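PDB 5AWQ: isomaltodextranase from Arthrobacter globiformis, which hydrolyses alpha-1,6-glucosidic linkages in dextran-like polysaccharides, releasing isomaltose units one after another from the non-reducing ends. Local coordinates for residues Arg210-Gly215 with Asn284-Trp289; Arg265-Ala270 with Ala293-Gly298. All blocks are in the same frame, centred on the assembly; numbering follows the deposited sequence.

Interaction 1 of 2, residues Arg210-Gly215 with Asn284-Trp289; sequences RDANIG and NWQDAW. With GLC (alpha-D-glucopyranose), chain B.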
loop_
_atom_site.group_PDB
_atom_site.type_symbol
_atom_site.label_atom_id
_atom_site.label_comp_id
_atom_site.label_asym_id
_atom_site.label_seq_id
_atom_site.Cartn_x
_atom_site.Cartn_y
_atom_site.Cartn_z
ATOM N N ARG A 210 23.184 5.476 6.413
ATOM C CA ARG A 210 23.803 4.636 5.364
ATOM C C ARG A 210 22.886 4.597 4.149
ATOM O O ARG A 210 21.664 4.619 4.313
ATOM C CB ARG A 210 23.859 3.152 5.833
ATOM C CG ARG A 210 24.912 2.686 6.825
ATOM C CD ARG A 210 24.589 1.259 7.245
ATOM N NE ARG A 210 25.723 0.509 7.787
ATOM C CZ ARG A 210 25.666 -0.766 8.173
ATOM N NH1 ARG A 210 24.527 -1.449 8.085
ATOM N NH2 ARG A 210 26.751 -1.369 8.654
ATOM N N ASP A 211 23.470 4.412 2.963
ATOM C CA ASP A 211 22.733 4.003 1.769
ATOM C C ASP A 211 23.594 3.013 0.990
ATOM O O ASP A 211 24.769 3.279 0.733
ATOM C CB ASP A 211 22.370 5.205 0.900
ATOM C CG ASP A 211 21.389 4.856 -0.205
ATOM O OD1 ASP A 211 21.731 4.037 -1.101
ATOM O OD2 ASP A 211 20.273 5.394 -0.218
ATOM N N ALA A 212 23.015 1.874 0.633
ATOM C CA ALA A 212 23.729 0.839 -0.112
ATOM C C ALA A 212 24.248 1.277 -1.480
ATOM O O ALA A 212 25.140 0.627 -2.019
ATOM C CB ALA A 212 22.858 -0.396 -0.262
ATOM N N ASN A 213 23.689 2.346 -2.048
ATOM C CA ASN A 213 24.202 2.940 -3.297
ATOM C C ASN A 213 25.373 3.898 -3.109
ATOM O O ASN A 213 26.014 4.271 -4.089
ATOM C CB ASN A 213 23.127 3.789 -3.999
ATOM C CG ASN A 213 22.041 2.983 -4.662
ATOM O OD1 ASN A 213 20.923 3.486 -4.838
ATOM N ND2 ASN A 213 22.349 1.759 -5.058
ATOM N N ILE A 214 25.612 4.349 -1.884
ATOM C CA ILE A 214 26.522 5.475 -1.643
ATOM C C ILE A 214 27.643 5.129 -0.668
ATOM O O ILE A 214 28.834 5.321 -0.974
ATOM C CB ILE A 214 25.768 6.715 -1.107
ATOM C CG1 ILE A 214 24.746 7.199 -2.140
ATOM C CG2 ILE A 214 26.770 7.819 -0.763
ATOM C CD1 ILE A 214 23.836 8.322 -1.690
ATOM N N GLY A 215 27.249 4.628 0.504
ATOM C CA GLY A 215 28.108 4.559 1.665
ATOM C C GLY A 215 27.472 5.275 2.830
ATOM O O GLY A 215 26.253 5.289 2.963
ATOM N N ASN A 284 17.480 -9.735 -7.469
ATOM C CA ASN A 284 17.706 -10.256 -6.126
ATOM C C ASN A 284 17.269 -9.301 -5.022
ATOM O O ASN A 284 17.229 -8.093 -5.212
ATOM C CB ASN A 284 19.182 -10.585 -5.909
ATOM C CG ASN A 284 20.069 -9.375 -6.062
ATOM O OD1 ASN A 284 20.237 -8.861 -7.164
ATOM N ND2 ASN A 284 20.601 -8.876 -4.942
ATOM N N TRP A 285 16.949 -9.881 -3.880
ATOM C CA TRP A 285 16.701 -9.159 -2.639
ATOM C C TRP A 285 18.010 -8.754 -1.970
ATOM O O TRP A 285 19.001 -9.467 -2.052
ATOM C CB TRP A 285 15.931 -10.074 -1.707
ATOM C CG TRP A 285 15.625 -9.566 -0.341
ATOM C CD1 TRP A 285 14.523 -8.853 0.039
ATOM C CD2 TRP A 285 16.405 -9.751 0.834
ATOM N NE1 TRP A 285 14.571 -8.593 1.370
ATOM C CE2 TRP A 285 15.712 -9.145 1.890
ATOM C CE3 TRP A 285 17.622 -10.389 1.102
ATOM C CZ2 TRP A 285 16.199 -9.133 3.188
ATOM C CZ3 TRP A 285 18.094 -10.384 2.394
ATOM C CH2 TRP A 285 17.389 -9.762 3.412
ATOM N N GLN A 286 18.012 -7.601 -1.315
ATOM C CA GLN A 286 19.096 -7.216 -0.394
ATOM C C GLN A 286 18.441 -6.743 0.898
ATOM O O GLN A 286 17.258 -6.349 0.885
ATOM C CB GLN A 286 19.950 -6.098 -1.005
ATOM C CG GLN A 286 19.183 -4.794 -1.225
ATOM C CD GLN A 286 19.989 -3.661 -1.852
ATOM O OE1 GLN A 286 19.728 -2.459 -1.584
ATOM N NE2 GLN A 286 20.914 -4.007 -2.732
ATOM N N ASP A 287 19.202 -6.709 1.990
ATOM C CA ASP A 287 18.648 -6.332 3.300
ATOM C C ASP A 287 18.467 -4.824 3.509
ATOM O O ASP A 287 17.813 -4.397 4.452
ATOM C CB ASP A 287 19.399 -7.021 4.465
ATOM C CG ASP A 287 20.810 -6.499 4.697
ATOM O OD1 ASP A 287 21.367 -5.746 3.889
ATOM O OD2 ASP A 287 21.376 -6.872 5.761
ATOM N N ALA A 288 18.984 -4.037 2.596
ATOM C CA ALA A 288 19.015 -2.590 2.717
ATOM C C ALA A 288 18.023 -1.935 1.787
ATOM O O ALA A 288 17.658 -2.494 0.746
ATOM C CB ALA A 288 20.400 -2.102 2.376
ATOM N N TRP A 289 17.606 -0.727 2.136
ATOM C CA TRP A 289 16.759 0.073 1.243
ATOM C C TRP A 289 17.385 0.196 -0.142
ATOM O O TRP A 289 18.547 0.548 -0.255
ATOM C CB TRP A 289 16.532 1.493 1.794
ATOM C CG TRP A 289 16.149 2.451 0.690
ATOM C CD1 TRP A 289 16.967 3.336 0.056
ATOM C CD2 TRP A 289 14.887 2.508 0.015
ATOM N NE1 TRP A 289 16.282 3.973 -0.950
ATOM C CE2 TRP A 289 15.004 3.472 -1.000
ATOM C CE3 TRP A 289 13.658 1.867 0.201
ATOM C CZ2 TRP A 289 13.940 3.819 -1.827
ATOM C CZ3 TRP A 289 12.612 2.187 -0.642
ATOM C CH2 TRP A 289 12.757 3.153 -1.648
HETATM C C1 GLC B . 19.924 7.829 -3.456
HETATM C C2 GLC B . 18.859 7.080 -2.635
HETATM C C3 GLC B . 17.487 7.417 -3.181
HETATM C C4 GLC B . 17.262 8.939 -3.160
HETATM C C5 GLC B . 18.383 9.654 -3.920
HETATM C C6 GLC B . 18.332 11.167 -3.716
HETATM O O1 GLC B . 20.000 7.419 -4.808
HETATM O O2 GLC B . 19.044 5.671 -2.630
HETATM O O3 GLC B . 16.494 6.750 -2.429
HETATM O O4 GLC B . 15.991 9.246 -3.723
HETATM O O5 GLC B . 19.650 9.213 -3.455
HETATM O O6 GLC B . 19.095 11.851 -4.697
HETATM O O HOH W 1 19.953 2.168 -2.077
HETATM O O HOH W 2 20.321 1.483 1.676
#

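Interaction 2 of 2, residues Arg265-Ala270 with Ala293-Gly298; sequences RINADA and ANPFCG. With GLC (alpha-D-glucopyranose), chain C; GLC (alpha-D-glucopyranose), chain B.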
loop_
_atom_site.group_PDB
_atom_site.type_symbol
_atom_site.label_atom_id
_atom_site.label_comp_id
_atom_site.label_asym_id
_atom_site.label_seq_id
_atom_site.Cartn_x
_atom_site.Cartn_y
_atom_site.Cartn_z
ATOM N N ARG A 265 7.136 2.469 -0.077
ATOM C CA ARG A 265 7.838 2.254 -1.342
ATOM C C ARG A 265 8.469 0.872 -1.365
ATOM O O ARG A 265 9.119 0.464 -0.390
ATOM C CB ARG A 265 8.904 3.320 -1.563
ATOM C CG ARG A 265 8.393 4.579 -2.263
ATOM C CD ARG A 265 8.352 4.447 -3.784
ATOM N NE ARG A 265 9.699 4.185 -4.266
ATOM C CZ ARG A 265 10.682 5.076 -4.342
ATOM N NH1 ARG A 265 10.472 6.359 -4.087
ATOM N NH2 ARG A 265 11.903 4.655 -4.682
ATOM N N ILE A 266 8.310 0.193 -2.503
ATOM C CA ILE A 266 8.793 -1.180 -2.669
ATOM C C ILE A 266 9.828 -1.363 -3.774
ATOM O O ILE A 266 10.196 -2.501 -4.109
ATOM C CB ILE A 266 7.623 -2.184 -2.811
ATOM C CG1 ILE A 266 6.622 -1.832 -3.939
ATOM C CG2 ILE A 266 6.874 -2.284 -1.492
ATOM C CD1 ILE A 266 7.185 -1.682 -5.348
ATOM N N ASN A 267 10.339 -0.249 -4.284
ATOM C CA ASN A 267 11.283 -0.245 -5.405
ATOM C C ASN A 267 12.254 0.903 -5.328
ATOM O O ASN A 267 12.033 1.871 -4.601
ATOM C CB ASN A 267 10.525 -0.196 -6.740
ATOM C CG ASN A 267 9.654 1.055 -6.916
ATOM O OD1 ASN A 267 9.134 1.640 -5.943
ATOM N ND2 ASN A 267 9.436 1.438 -8.172
ATOM N N ALA A 268 13.350 0.769 -6.057
ATOM C CA ALA A 268 14.209 1.903 -6.346
ATOM C C ALA A 268 13.436 2.951 -7.152
ATOM O O ALA A 268 12.401 2.655 -7.773
ATOM C CB ALA A 268 15.437 1.444 -7.129
ATOM N N ASP A 269 13.965 4.168 -7.161
ATOM C CA ASP A 269 13.278 5.296 -7.774
ATOM C C ASP A 269 12.967 5.071 -9.241
ATOM O O ASP A 269 13.743 4.431 -9.963
ATOM C CB ASP A 269 14.158 6.542 -7.721
ATOM C CG ASP A 269 14.485 6.981 -6.332
ATOM O OD1 ASP A 269 13.824 6.554 -5.348
ATOM O OD2 ASP A 269 15.401 7.799 -6.229
ATOM N N ALA A 270 11.855 5.649 -9.693
ATOM C CA ALA A 270 11.554 5.650 -11.119
ATOM C C ALA A 270 12.714 6.195 -11.955
ATOM O O ALA A 270 12.985 5.658 -13.035
ATOM C CB ALA A 270 10.282 6.435 -11.406
ATOM N N ALA A 293 14.803 -3.843 -6.303
ATOM C CA ALA A 293 15.036 -2.661 -7.117
ATOM C C ALA A 293 13.852 -2.314 -8.027
ATOM O O ALA A 293 13.473 -1.165 -8.135
ATOM C CB ALA A 293 16.305 -2.835 -7.935
ATOM N N ASN A 294 13.332 -3.307 -8.731
ATOM C CA ASN A 294 12.223 -3.083 -9.650
ATOM C C ASN A 294 10.876 -3.434 -9.002
ATOM O O ASN A 294 10.815 -4.286 -8.088
ATOM C CB ASN A 294 12.457 -3.800 -10.983
ATOM C CG ASN A 294 12.406 -5.305 -10.874
ATOM O OD1 ASN A 294 13.448 -5.994 -10.901
ATOM N ND2 ASN A 294 11.243 -5.835 -10.765
ATOM N N PRO A 295 9.797 -2.755 -9.442
ATOM C CA PRO A 295 8.512 -2.974 -8.769
ATOM C C PRO A 295 7.852 -4.313 -9.068
ATOM O O PRO A 295 7.055 -4.781 -8.266
ATOM C CB PRO A 295 7.663 -1.787 -9.238
ATOM C CG PRO A 295 8.305 -1.329 -10.525
ATOM C CD PRO A 295 9.774 -1.543 -10.281
ATOM N N PHE A 296 8.168 -4.978 -10.190
ATOM C CA PHE A 296 7.668 -6.346 -10.331
ATOM C C PHE A 296 8.104 -7.188 -9.155
ATOM O O PHE A 296 7.290 -7.902 -8.544
ATOM C CB PHE A 296 8.125 -7.017 -11.629
ATOM C CG PHE A 296 7.248 -6.710 -12.823
ATOM C CD1 PHE A 296 6.038 -7.363 -12.971
ATOM C CD2 PHE A 296 7.648 -5.804 -13.805
ATOM C CE1 PHE A 296 5.228 -7.111 -14.081
ATOM C CE2 PHE A 296 6.846 -5.550 -14.914
ATOM C CZ PHE A 296 5.638 -6.215 -15.050
ATOM N N CYS A 297 9.369 -7.096 -8.797
ATOM C CA CYS A 297 9.891 -7.894 -7.695
ATOM C C CYS A 297 9.476 -7.346 -6.346
ATOM O O CYS A 297 9.206 -8.101 -5.437
ATOM C CB CYS A 297 11.407 -7.961 -7.732
ATOM S SG CYS A 297 12.062 -8.934 -9.103
ATOM N N GLY A 298 9.447 -6.033 -6.195
ATOM C CA GLY A 298 9.078 -5.440 -4.926
ATOM C C GLY A 298 7.624 -5.644 -4.575
ATOM O O GLY A 298 7.307 -5.919 -3.430
HETATM C C1 GLC C . 15.019 9.747 -2.773
HETATM C C2 GLC C . 13.684 9.086 -3.075
HETATM C C3 GLC C . 13.032 9.626 -4.345
HETATM C C4 GLC C . 12.953 11.150 -4.286
HETATM C C5 GLC C . 14.366 11.678 -4.033
HETATM C C6 GLC C . 14.424 13.201 -3.911
HETATM O O2 GLC C . 13.894 7.683 -3.172
HETATM O O3 GLC C . 11.749 9.041 -4.548
HETATM O O4 GLC C . 12.448 11.660 -5.514
HETATM O O5 GLC C . 14.902 11.153 -2.826
HETATM O O6 GLC C . 15.791 13.610 -3.908
HETATM C C1 GLC B . 19.924 7.829 -3.456
HETATM C C2 GLC B . 18.859 7.080 -2.635
HETATM C C3 GLC B . 17.487 7.417 -3.181
HETATM C C4 GLC B . 17.262 8.939 -3.160
HETATM C C5 GLC B . 18.383 9.654 -3.920
HETATM C C6 GLC B . 18.332 11.167 -3.716
HETATM O O1 GLC B . 20.000 7.419 -4.808
HETATM O O2 GLC B . 19.044 5.671 -2.630
HETATM O O3 GLC B . 16.494 6.750 -2.429
HETATM O O4 GLC B . 15.991 9.246 -3.723
HETATM O O5 GLC B . 19.650 9.213 -3.455
HETATM O O6 GLC B . 19.095 11.851 -4.697
#

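Interaction 1 of 2, residues Arg210-Gly215 with Asn284-Trp289
Ala-212, in the turn after strand 210-211, faces Ala-288 of the irregular loop 284-289 with their CA atoms 6.5 Å apart, and no hydrogen bond joins the two segments directly. The methyl groups meet, CB of Ala-212 lying 4.0 Å from CB of Ala-288. Beside them two waters do the bridging: both donate to Trp-289 O, water 1 linking it to Asp-211 OD1 and water 2 accepting from Ala-212 N. Asp-211 has CG anti to the backbone N (chi1 -169°), which carries the carboxylate toward the sugar and the Trp-289 edge. Its oxygens divide the work: Asp-211 OD1 takes Asn-213 N at 2.8 Å through its anti lone pair, closing an Asx turn, while Asp-211 OD2 accepts from O2 of glucose B at 2.7 Å. Asp-211 OD2 also lies in the plane of the indole, 3.9 Å from Trp-289 CD1. Trp-289 NE1 donates in turn to O3 of the same glucose at 3.2 Å, so neighbouring hydroxyls are read by the two residues. Asp-211 O receives both Ile-214 N and Gly-215 N, the classic bulge of the two-stranded ribbon 210-211/215-216. Helix 203-208 backs the site: Trp-205 donates its NE1 to Asp-211 OD2, and Ser-204 packs against Trp-289.

Interaction 2 of 2, residues Arg265-Ala270 with Ala293-Gly298
Ala-268 N donates to Ala-293 O at 2.8 Å, the polar link across the contact; the bond is bent (139° at the hydrogen), and the CB atoms of Ala-268 and Asn-267 pack on the same oxygen. Asn-267 reaches across the Pro-295 ring obliquely, Asn-267 ND2 coming 3.7 Å from Pro-295 CD; the amide itself is held by Gly-315, whose O accepts from ND2. The chi1 of Ile-266 (54°) sends CG1 and CD1 over the start of helix 295-302, where Ile-266 CD1 meets Pro-295 CB at 3.9 Å, the side chains crossing at about a right angle. A CB on Gly-298 would run into Ile-266 O, so the bare Gly-298 CA can approach it in a CH...O contact of 3.2 Å. Behind this, Arg-265 folds back, bent at chi2 and chi3, and grips Asn-267 side-on: NE to OD1, from above the carbonyl plane, and NH2 to O. Arg-265 NH2 also forms a 2.8 Å salt bridge with Asp-269 OD1. Arg-265 NH1 donates to O3 of glucose C at 3.0 Å and pairs with Asp-316. Thus the sugar-binding loop after barrel strand 263-265 packs on the N-terminal turn of helix 295-302, in the (beta/alpha)8 barrel of family 27 glycosidases.

In the fold
The two interactions, their centres about 13 Å apart, interlock along the chain and meet at Trp-289. Trp-289 CH2 lies 3.3 Å from Asn-267 O and 3.5 Å from Arg-265 NH2, so the indole that interaction 1 presents to the sugar rests by its far end on the loop of interaction 2. Glucose B and glucose C are joined C1 of C to O4 of B; interaction 1 holds B through two hydroxyls, while in interaction 2 Asp-269 OD2 lies 3.0 Å from that linking O4 of glucose B. The side chain of Asp-201, probably the nucleophile, lies about 6 Å from that of Trp-289 and about 11 Å from that of Asn-267, so Trp-289 is the nearer of the two.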